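Local coordinates for NAD-dependent epimerase/dehydratase (Bacteroides thetaiotaomicron, PDB 3DHN), which probably binds NAD or NADP through a Rossmann-type domain and may act as an oxidoreductase or epimerase, its substrate not being established, at residues V91-T94 and I95-V99. Sequence-based numbering, arbitrary orientation.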
loop_
_atom_site.group_PDB
_atom_site.type_symbol
_atom_site.label_atom_id
_atom_site.label_comp_id
_atom_site.label_asym_id
_atom_site.label_seq_id
_atom_site.Cartn_x
_atom_site.Cartn_y
_atom_site.Cartn_z
ATOM N N VAL A 91 -11.136 -1.579 -10.445
ATOM C CA VAL A 91 -11.118 -0.521 -9.437
ATOM C C VAL A 91 -9.703 -0.015 -9.158
ATOM O O VAL A 91 -9.513 1.178 -8.903
ATOM C CB VAL A 91 -11.750 -0.991 -8.113
ATOM C CG1 VAL A 91 -11.553 0.064 -7.046
ATOM C CG2 VAL A 91 -13.238 -1.253 -8.316
ATOM N N TYR A 92 -8.720 -0.917 -9.189
ATOM C CA TYR A 92 -7.332 -0.522 -8.958
ATOM C C TYR A 92 -6.941 0.503 -10.019
ATOM O O TYR A 92 -6.223 1.463 -9.737
ATOM C CB TYR A 92 -6.378 -1.725 -9.049
ATOM C CG TYR A 92 -6.446 -2.704 -7.889
ATOM C CD1 TYR A 92 -6.570 -2.256 -6.576
ATOM C CD2 TYR A 92 -6.337 -4.084 -8.108
ATOM C CE1 TYR A 92 -6.584 -3.146 -5.508
ATOM C CE2 TYR A 92 -6.350 -4.985 -7.047
ATOM C CZ TYR A 92 -6.474 -4.508 -5.747
ATOM O OH TYR A 92 -6.501 -5.391 -4.688
ATOM N N LEU A 93 -7.426 0.288 -11.242
ATOM C CA LEU A 93 -7.141 1.181 -12.364
ATOM C C LEU A 93 -7.787 2.550 -12.210
ATOM O O LEU A 93 -7.145 3.576 -12.437
ATOM C CB LEU A 93 -7.618 0.566 -13.682
ATOM C CG LEU A 93 -6.559 0.041 -14.657
ATOM C CD1 LEU A 93 -7.232 -0.298 -15.988
ATOM C CD2 LEU A 93 -5.472 1.086 -14.876
ATOM N N THR A 94 -9.066 2.558 -11.843
ATOM C CA THR A 94 -9.811 3.804 -11.660
ATOM C C THR A 94 -9.120 4.720 -10.655
ATOM O O THR A 94 -9.108 5.937 -10.815
ATOM C CB THR A 94 -11.253 3.528 -11.171
ATOM O OG1 THR A 94 -11.948 2.744 -12.149
ATOM C CG2 THR A 94 -12.007 4.835 -10.954
ATOM N N ILE A 95 -8.544 4.127 -9.616
ATOM C CA ILE A 95 -7.854 4.903 -8.593
ATOM C C ILE A 95 -6.616 5.622 -9.118
ATOM O O ILE A 95 -6.483 6.837 -8.950
ATOM C CB ILE A 95 -7.454 4.006 -7.396
ATOM C CG1 ILE A 95 -8.716 3.545 -6.662
ATOM C CG2 ILE A 95 -6.539 4.773 -6.446
ATOM C CD1 ILE A 95 -8.466 2.494 -5.578
ATOM N N ILE A 96 -5.710 4.885 -9.753
ATOM C CA ILE A 96 -4.486 5.501 -10.263
ATOM C C ILE A 96 -4.786 6.496 -11.376
ATOM O O ILE A 96 -4.119 7.525 -11.494
ATOM C CB ILE A 96 -3.468 4.435 -10.762
ATOM C CG1 ILE A 96 -2.137 5.118 -11.095
ATOM C CG2 ILE A 96 -4.011 3.710 -11.985
ATOM C CD1 ILE A 96 -0.962 4.160 -11.218
ATOM N N ASP A 97 -5.796 6.204 -12.187
ATOM C CA ASP A 97 -6.159 7.118 -13.258
ATOM C C ASP A 97 -6.834 8.358 -12.673
ATOM O O ASP A 97 -6.740 9.451 -13.231
ATOM C CB ASP A 97 -7.066 6.427 -14.273
ATOM C CG ASP A 97 -6.336 5.346 -15.051
ATOM O OD1 ASP A 97 -5.101 5.467 -15.223
ATOM O OD2 ASP A 97 -6.990 4.388 -15.503
ATOM N N GLY A 98 -7.500 8.191 -11.534
ATOM C CA GLY A 98 -8.145 9.334 -10.907
ATOM C C GLY A 98 -7.075 10.230 -10.320
ATOM O O GLY A 98 -7.191 11.456 -10.342
ATOM N N VAL A 99 -6.024 9.611 -9.791
ATOM C CA VAL A 99 -4.911 10.346 -9.199
ATOM C C VAL A 99 -4.119 11.113 -10.267
ATOM O O VAL A 99 -3.671 12.239 -10.031
ATOM C CB VAL A 99 -3.962 9.388 -8.441
ATOM C CG1 VAL A 99 -2.734 10.131 -7.976
ATOM C CG2 VAL A 99 -4.685 8.782 -7.241
#
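Ile95 reaches back one turn to Val91, and the helix 87-101 they share illustrates how backbone and side chains interlock over four residues. The amide N of Ile95 donates to Val91 O at 3.2 Å. With CG1 beside its own backbone N (chi1 -68°), the extended chain of Ile95 brings CG1 and CD1 alongside the preceding turn: CG1 lies 3.4 Å from Val91 O, and the CD1 methyl meets Val91 CG1 at 4.2 Å, the two side chains slanting past each other. Both residues also rest on Val55, and Ile95 touches Ser73 and Phe107; an alanine here would probably take the CD1 contact away from Val91 CG1 and open a gap against Ser73 and Phe107. Ile96 follows on another side, its amide N making only a weak bond to Tyr92 O at 3.5 Å. Its CG2, wedged between backbone N and carbonyl carbon, lies 3.2 Å from Leu93 O and brushes Leu93 CD2, while the Ile96 side chain packs on Phe107 and Leu149. At Asp97 the amide makes a shorter bond (Asp97 N to Leu93 O, 3.0 Å), with the donor nearly in line with the C=O. The Asp97 carboxylate bends back over the same carbonyl, OD2 standing 3.2 Å from Leu93 O, a meeting of two acceptors that is not a bond, and 3.7 Å from Leu93 CD2; OD1 has a long, weak ion pair with Lys100. Gly98 completes the series with a more bent bond to Thr94 O, while Thr94 OG1 turns back to Lys90 O. Val99 then continues the inward face onto Val71 and Phe107. The whole is an amphipathic alpha-helix of a Rossmann fold, lying against parallel strands 70-73 and 106-110 and flanked by helix 135-149.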